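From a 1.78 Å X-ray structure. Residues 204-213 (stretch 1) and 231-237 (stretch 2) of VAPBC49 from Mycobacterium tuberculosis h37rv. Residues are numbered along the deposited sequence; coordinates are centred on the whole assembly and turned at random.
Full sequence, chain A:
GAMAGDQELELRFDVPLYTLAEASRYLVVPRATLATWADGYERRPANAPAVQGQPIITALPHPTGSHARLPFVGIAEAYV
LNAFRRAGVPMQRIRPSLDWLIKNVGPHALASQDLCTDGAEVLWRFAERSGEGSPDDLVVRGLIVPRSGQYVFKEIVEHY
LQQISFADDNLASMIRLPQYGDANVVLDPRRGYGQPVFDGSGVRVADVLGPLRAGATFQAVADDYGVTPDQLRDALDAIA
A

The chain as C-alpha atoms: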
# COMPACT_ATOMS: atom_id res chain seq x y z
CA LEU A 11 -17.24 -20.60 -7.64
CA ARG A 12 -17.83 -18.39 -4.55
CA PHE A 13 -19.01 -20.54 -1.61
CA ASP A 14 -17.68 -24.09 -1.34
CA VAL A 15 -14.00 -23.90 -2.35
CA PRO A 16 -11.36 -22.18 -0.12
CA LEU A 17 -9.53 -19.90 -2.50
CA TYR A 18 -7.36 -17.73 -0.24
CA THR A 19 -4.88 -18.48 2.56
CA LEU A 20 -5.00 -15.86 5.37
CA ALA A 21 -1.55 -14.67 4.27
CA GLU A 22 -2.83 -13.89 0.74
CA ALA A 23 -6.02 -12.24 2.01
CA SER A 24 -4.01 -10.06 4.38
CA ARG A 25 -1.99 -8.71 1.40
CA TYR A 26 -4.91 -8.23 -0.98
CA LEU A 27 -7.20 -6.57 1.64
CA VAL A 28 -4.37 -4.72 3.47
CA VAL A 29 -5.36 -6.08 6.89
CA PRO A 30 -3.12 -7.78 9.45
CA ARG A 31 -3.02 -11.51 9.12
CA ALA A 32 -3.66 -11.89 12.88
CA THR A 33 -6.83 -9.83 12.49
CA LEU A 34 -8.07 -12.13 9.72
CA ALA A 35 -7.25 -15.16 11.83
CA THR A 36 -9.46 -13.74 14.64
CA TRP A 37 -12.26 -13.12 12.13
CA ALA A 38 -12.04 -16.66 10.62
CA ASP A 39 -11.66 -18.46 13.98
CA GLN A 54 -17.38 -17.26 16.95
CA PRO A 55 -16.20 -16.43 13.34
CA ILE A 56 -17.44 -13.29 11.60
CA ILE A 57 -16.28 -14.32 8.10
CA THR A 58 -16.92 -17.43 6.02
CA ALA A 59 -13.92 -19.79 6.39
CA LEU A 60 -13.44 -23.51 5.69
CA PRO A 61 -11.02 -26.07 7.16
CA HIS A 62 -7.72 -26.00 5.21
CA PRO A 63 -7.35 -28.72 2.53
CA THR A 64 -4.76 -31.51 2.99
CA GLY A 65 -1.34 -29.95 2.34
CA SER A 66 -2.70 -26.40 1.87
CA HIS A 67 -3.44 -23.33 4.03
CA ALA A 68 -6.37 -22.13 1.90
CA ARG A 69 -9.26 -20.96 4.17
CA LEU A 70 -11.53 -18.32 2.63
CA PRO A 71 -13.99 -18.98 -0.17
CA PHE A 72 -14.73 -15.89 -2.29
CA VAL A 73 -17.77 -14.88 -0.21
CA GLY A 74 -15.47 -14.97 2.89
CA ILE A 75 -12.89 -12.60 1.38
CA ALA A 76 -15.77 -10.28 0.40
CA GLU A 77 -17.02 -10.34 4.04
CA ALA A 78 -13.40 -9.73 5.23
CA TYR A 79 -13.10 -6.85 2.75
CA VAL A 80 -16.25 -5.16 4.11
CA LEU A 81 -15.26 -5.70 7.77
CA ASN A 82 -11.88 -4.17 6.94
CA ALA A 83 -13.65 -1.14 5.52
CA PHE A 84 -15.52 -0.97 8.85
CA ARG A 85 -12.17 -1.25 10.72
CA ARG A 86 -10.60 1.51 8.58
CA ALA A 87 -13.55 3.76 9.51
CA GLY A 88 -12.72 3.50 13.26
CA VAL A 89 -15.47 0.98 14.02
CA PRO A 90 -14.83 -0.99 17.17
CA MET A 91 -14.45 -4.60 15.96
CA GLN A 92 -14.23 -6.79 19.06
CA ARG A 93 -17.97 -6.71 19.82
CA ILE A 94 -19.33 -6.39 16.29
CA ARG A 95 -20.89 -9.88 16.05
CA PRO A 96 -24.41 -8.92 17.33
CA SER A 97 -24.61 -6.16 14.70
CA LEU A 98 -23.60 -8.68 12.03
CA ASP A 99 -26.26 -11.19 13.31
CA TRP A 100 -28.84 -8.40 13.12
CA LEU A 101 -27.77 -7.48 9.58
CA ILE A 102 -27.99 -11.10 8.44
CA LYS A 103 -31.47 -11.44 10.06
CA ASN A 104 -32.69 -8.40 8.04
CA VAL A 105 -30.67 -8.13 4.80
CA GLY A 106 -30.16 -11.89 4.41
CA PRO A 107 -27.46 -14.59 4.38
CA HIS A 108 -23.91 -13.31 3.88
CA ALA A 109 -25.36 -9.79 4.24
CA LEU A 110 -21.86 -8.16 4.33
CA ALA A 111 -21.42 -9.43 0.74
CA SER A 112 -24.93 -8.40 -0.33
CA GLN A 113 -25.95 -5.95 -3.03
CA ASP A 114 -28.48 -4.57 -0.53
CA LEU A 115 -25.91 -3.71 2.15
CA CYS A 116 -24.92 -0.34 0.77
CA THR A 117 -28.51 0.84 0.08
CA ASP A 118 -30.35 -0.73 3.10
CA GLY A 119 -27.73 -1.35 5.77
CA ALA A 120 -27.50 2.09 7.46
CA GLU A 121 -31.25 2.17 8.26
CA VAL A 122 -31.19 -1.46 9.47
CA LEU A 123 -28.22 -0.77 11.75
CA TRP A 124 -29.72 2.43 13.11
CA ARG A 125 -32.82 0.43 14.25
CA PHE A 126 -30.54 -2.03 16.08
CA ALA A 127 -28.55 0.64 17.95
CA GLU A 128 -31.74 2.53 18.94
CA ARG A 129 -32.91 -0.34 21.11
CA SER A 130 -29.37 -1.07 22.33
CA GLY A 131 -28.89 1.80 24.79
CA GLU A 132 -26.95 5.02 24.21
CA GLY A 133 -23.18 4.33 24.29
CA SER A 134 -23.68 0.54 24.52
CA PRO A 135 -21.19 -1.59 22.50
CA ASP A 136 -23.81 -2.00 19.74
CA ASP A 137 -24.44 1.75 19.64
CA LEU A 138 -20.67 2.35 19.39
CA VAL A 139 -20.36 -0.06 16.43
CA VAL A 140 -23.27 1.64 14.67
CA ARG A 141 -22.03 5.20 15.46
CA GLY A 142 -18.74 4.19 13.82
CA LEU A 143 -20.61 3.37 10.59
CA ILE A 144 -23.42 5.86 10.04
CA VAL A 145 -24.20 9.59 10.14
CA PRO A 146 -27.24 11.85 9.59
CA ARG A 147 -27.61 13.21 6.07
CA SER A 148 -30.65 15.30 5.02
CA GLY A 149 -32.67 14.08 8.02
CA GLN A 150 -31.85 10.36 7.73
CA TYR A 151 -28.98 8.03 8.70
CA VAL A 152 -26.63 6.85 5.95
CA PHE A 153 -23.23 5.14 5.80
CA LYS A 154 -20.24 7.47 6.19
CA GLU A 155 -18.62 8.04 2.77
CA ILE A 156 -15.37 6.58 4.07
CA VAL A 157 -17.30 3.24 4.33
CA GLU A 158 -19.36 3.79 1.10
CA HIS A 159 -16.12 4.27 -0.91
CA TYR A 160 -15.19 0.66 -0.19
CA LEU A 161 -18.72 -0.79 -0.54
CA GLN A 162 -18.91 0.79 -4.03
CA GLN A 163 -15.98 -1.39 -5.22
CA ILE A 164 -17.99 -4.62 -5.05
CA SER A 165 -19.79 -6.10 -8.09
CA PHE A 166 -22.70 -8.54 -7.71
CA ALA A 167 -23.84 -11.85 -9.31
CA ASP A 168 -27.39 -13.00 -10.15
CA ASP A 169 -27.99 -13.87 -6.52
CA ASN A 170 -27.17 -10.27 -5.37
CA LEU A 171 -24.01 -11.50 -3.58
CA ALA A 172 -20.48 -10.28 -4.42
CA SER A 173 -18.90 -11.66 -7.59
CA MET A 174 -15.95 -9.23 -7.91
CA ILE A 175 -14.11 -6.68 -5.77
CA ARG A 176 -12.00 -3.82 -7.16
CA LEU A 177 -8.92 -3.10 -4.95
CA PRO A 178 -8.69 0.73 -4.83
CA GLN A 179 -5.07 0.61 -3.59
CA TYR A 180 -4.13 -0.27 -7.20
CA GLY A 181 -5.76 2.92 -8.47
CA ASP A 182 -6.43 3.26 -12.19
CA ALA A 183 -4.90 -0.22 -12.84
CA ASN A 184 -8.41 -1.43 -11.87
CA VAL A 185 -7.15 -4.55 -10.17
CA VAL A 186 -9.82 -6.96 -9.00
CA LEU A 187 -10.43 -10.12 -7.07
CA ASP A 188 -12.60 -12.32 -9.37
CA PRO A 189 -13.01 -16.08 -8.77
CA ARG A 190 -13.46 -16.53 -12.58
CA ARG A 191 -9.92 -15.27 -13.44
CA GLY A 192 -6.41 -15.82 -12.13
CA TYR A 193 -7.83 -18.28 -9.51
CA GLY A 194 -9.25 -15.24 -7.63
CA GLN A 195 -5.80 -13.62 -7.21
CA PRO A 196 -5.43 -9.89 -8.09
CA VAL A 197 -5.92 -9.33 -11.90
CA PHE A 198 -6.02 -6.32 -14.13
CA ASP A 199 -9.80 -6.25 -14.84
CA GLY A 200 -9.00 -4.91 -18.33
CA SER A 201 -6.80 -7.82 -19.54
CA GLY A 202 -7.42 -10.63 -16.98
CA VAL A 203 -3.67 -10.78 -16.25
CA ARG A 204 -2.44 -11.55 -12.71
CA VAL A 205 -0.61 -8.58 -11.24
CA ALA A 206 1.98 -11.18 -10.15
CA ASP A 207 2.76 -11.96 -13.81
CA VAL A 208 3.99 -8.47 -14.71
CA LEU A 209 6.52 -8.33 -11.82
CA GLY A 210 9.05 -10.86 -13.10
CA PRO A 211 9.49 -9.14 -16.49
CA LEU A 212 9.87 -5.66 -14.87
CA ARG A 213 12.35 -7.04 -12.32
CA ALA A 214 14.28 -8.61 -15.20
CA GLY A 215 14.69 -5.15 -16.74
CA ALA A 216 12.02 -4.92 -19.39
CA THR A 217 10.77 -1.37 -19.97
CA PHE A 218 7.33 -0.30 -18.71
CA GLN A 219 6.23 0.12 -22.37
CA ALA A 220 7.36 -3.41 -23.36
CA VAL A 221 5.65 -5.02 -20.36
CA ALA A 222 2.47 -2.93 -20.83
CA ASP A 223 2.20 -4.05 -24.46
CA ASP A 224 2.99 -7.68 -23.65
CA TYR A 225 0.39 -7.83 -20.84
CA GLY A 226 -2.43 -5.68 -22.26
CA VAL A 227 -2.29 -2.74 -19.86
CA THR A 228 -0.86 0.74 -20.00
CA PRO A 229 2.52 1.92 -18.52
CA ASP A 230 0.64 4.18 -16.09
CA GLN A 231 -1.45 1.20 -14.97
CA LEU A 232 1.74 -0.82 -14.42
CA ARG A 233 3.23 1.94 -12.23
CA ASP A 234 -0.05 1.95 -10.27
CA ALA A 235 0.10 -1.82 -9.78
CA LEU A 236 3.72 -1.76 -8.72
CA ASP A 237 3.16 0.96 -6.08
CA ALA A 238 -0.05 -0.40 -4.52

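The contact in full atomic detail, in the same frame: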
# COMPACT_ATOMS: atom_id res chain seq x y z
N ARG A 204 -2.82 -11.61 -14.12
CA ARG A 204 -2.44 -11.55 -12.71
C ARG A 204 -1.38 -10.47 -12.55
O ARG A 204 -0.38 -10.47 -13.28
CB ARG A 204 -1.93 -12.89 -12.24
CG ARG A 204 -3.04 -13.94 -12.07
CD ARG A 204 -2.52 -15.24 -11.46
NE ARG A 204 -1.11 -15.40 -11.79
CZ ARG A 204 -0.26 -16.17 -11.14
NH1 ARG A 204 -0.69 -16.92 -10.13
NH2 ARG A 204 1.02 -16.22 -11.52
N VAL A 205 -1.61 -9.55 -11.61
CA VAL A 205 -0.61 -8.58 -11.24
C VAL A 205 0.73 -9.28 -11.04
O VAL A 205 1.78 -8.77 -11.47
CB VAL A 205 -1.00 -7.79 -9.97
CG1 VAL A 205 0.22 -6.95 -9.45
CG2 VAL A 205 -2.17 -6.87 -10.28
N ALA A 206 0.73 -10.46 -10.42
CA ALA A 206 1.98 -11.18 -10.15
C ALA A 206 2.78 -11.44 -11.44
O ALA A 206 4.01 -11.47 -11.42
CB ALA A 206 1.70 -12.48 -9.40
N ASP A 207 2.08 -11.56 -12.57
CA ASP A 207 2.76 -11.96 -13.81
C ASP A 207 3.47 -10.81 -14.54
O ASP A 207 4.27 -11.06 -15.48
CB ASP A 207 1.79 -12.73 -14.74
CG ASP A 207 1.45 -14.11 -14.21
OD1 ASP A 207 2.29 -14.68 -13.48
OD2 ASP A 207 0.34 -14.63 -14.48
N VAL A 208 3.25 -9.57 -14.09
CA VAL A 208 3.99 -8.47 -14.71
C VAL A 208 5.27 -8.14 -13.94
O VAL A 208 6.13 -7.39 -14.42
CB VAL A 208 3.10 -7.24 -14.97
CG1 VAL A 208 1.86 -7.64 -15.83
CG2 VAL A 208 2.70 -6.51 -13.65
N LEU A 209 5.40 -8.71 -12.74
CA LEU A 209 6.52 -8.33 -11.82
C LEU A 209 7.86 -8.91 -12.27
O LEU A 209 8.88 -8.22 -12.26
CB LEU A 209 6.22 -8.74 -10.37
CG LEU A 209 4.96 -8.09 -9.77
CD1 LEU A 209 4.75 -8.42 -8.30
CD2 LEU A 209 5.00 -6.58 -9.97
N GLY A 210 7.84 -10.18 -12.66
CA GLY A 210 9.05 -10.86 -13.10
C GLY A 210 9.71 -10.12 -14.27
O GLY A 210 10.89 -9.78 -14.20
N PRO A 211 8.95 -9.86 -15.34
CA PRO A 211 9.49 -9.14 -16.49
C PRO A 211 10.07 -7.75 -16.13
O PRO A 211 11.14 -7.38 -16.62
CB PRO A 211 8.27 -9.02 -17.42
CG PRO A 211 7.39 -10.16 -17.01
CD PRO A 211 7.56 -10.30 -15.57
N LEU A 212 9.37 -6.99 -15.29
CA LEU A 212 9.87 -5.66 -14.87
C LEU A 212 11.15 -5.81 -14.05
O LEU A 212 12.14 -5.11 -14.28
CB LEU A 212 8.82 -4.90 -14.06
CG LEU A 212 7.65 -4.33 -14.83
CD1 LEU A 212 6.61 -3.76 -13.87
CD2 LEU A 212 8.13 -3.26 -15.88
N ARG A 213 11.12 -6.73 -13.10
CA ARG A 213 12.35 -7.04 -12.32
C ARG A 213 13.53 -7.44 -13.19
O ARG A 213 14.67 -7.05 -12.91
CB ARG A 213 12.06 -8.09 -11.23
CG ARG A 213 11.17 -7.58 -10.14
CD ARG A 213 11.01 -8.64 -9.04
NE ARG A 213 9.95 -8.25 -8.10
CZ ARG A 213 9.21 -9.10 -7.39
NH1 ARG A 213 9.43 -10.40 -7.46
NH2 ARG A 213 8.27 -8.64 -6.57
N GLN A 231 -0.83 2.29 -15.73
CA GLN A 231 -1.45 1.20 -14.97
C GLN A 231 -0.42 0.27 -14.32
O GLN A 231 -0.61 -0.16 -13.16
CB GLN A 231 -2.38 0.38 -15.86
CG GLN A 231 -3.69 1.09 -16.17
CD GLN A 231 -4.54 0.31 -17.12
OE1 GLN A 231 -4.03 -0.36 -18.04
NE2 GLN A 231 -5.85 0.38 -16.92
N LEU A 232 0.67 -0.02 -15.02
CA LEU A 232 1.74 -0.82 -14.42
C LEU A 232 2.36 -0.12 -13.22
O LEU A 232 2.63 -0.76 -12.22
CB LEU A 232 2.86 -1.13 -15.41
CG LEU A 232 2.73 -2.27 -16.38
CD1 LEU A 232 4.02 -2.31 -17.23
CD2 LEU A 232 2.42 -3.65 -15.69
N ARG A 233 2.65 1.19 -13.36
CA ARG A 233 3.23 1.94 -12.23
C ARG A 233 2.29 1.88 -11.03
O ARG A 233 2.73 1.64 -9.88
CB ARG A 233 3.55 3.38 -12.62
CG ARG A 233 4.79 3.53 -13.50
CD ARG A 233 4.85 4.92 -14.20
NE ARG A 233 5.74 4.83 -15.35
CZ ARG A 233 5.38 4.96 -16.63
NH1 ARG A 233 4.14 5.27 -16.99
NH2 ARG A 233 6.31 4.81 -17.55
N ASP A 234 0.99 2.08 -11.30
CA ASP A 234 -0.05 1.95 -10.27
C ASP A 234 -0.06 0.59 -9.60
O ASP A 234 -0.15 0.48 -8.37
CB ASP A 234 -1.43 2.25 -10.89
CG ASP A 234 -1.61 3.70 -11.23
OD1 ASP A 234 -0.74 4.53 -10.85
OD2 ASP A 234 -2.60 4.02 -11.91
N ALA A 235 0.04 -0.48 -10.37
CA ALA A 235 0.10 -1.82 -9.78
C ALA A 235 1.34 -2.00 -8.91
O ALA A 235 1.26 -2.53 -7.83
CB ALA A 235 0.03 -2.92 -10.86
N LEU A 236 2.49 -1.54 -9.40
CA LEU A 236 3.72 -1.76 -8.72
C LEU A 236 3.72 -1.16 -7.32
O LEU A 236 4.23 -1.76 -6.38
CB LEU A 236 4.85 -1.15 -9.57
CG LEU A 236 6.29 -1.57 -9.44
CD1 LEU A 236 6.47 -3.08 -9.67
CD2 LEU A 236 7.08 -0.71 -10.49
N ASP A 237 3.14 0.04 -7.23
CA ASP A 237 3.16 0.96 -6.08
C ASP A 237 1.97 0.82 -5.14
O ASP A 237 1.84 1.58 -4.19
CB ASP A 237 3.21 2.43 -6.58
CG ASP A 237 4.45 2.76 -7.43
OD1 ASP A 237 5.52 2.18 -7.18
OD2 ASP A 237 4.37 3.61 -8.35

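Apolar side chains alone join these two stretches: no hydrogen bond or salt bridge crosses between them, and the 292 Å² buried, both sides summed, is covered by four residues of the first (V205, V208, L209, L212) and three of the second (L232, A235, L236). The helices cross at 101°, nearly at right angles, with axes 10.7 Å apart at closest approach. V205, V208, L212, L232 and A235 are buried, which suits their apolar side chains; L209 and L236 are partly exposed.

The backbones come nearest at V205 and A235, whose CA atoms lie 7.0 Å apart, and here the second stretch offers its smallest contacting side chain. Both CA-to-CB bonds point toward the other stretch. With chi1 at 169° (t), V205 turns both methyls to A235 CB, CG1 at 4.3 Å and CG2 at 4.6 Å.

The tightest contact is V208 CG2 to L232 CD2, at 3.5 Å. Again both CA-to-CB bonds point toward the partner, across a CA separation of 8.0 Å. V208 takes chi1 of -55° (m), while L232 is m,t (-82°, 180°). In this extended form L232 also presents CD1 to L212 CD2 at 4.4 Å, so its two methyls touch different residues of the first helix. It has the largest covered area of any residue here, 64 Å².

L209 and L236 reach the contact differently. Their CA-to-CB bonds point sideways, yet the side-chain ends come nearer, and L209 CD2 lies 3.8 Å from L236 CD1. L209 is m,t (-60°, -175°), whereas L236 is t,p (-158°, 56°). L212 is m,t (-74°, 173°), its CA-to-CB bond directed toward the second stretch. L212 CD1 lies against both leucines, 4.3 Å from L236 CD1 and 4.5 Å from L232 CD1.

The i, i+4 spacing of V208 with L212 and of L232 with L236 puts these side chains on one face of each helix. Backbone bonds support it: L236 N donates to L232 O at 2.9 Å, and L212 N to V208 O at 3.4 Å, a weak bond near the kink at P211, whose nitrogen has no hydrogen to give.

Polar groups stay outside the contact. R204 reaches forward to D207, its NH2 forming a salt bridge with D207 OD1 at 2.8 Å and its NE a hydrogen bond with D207 OD2 at 3.2 Å; the off-well chi3 of -27° accompanies this two-pronged grip. The CA-to-CB bond of R233 points away, and Q231 hydrogen-bonds elsewhere in the structure.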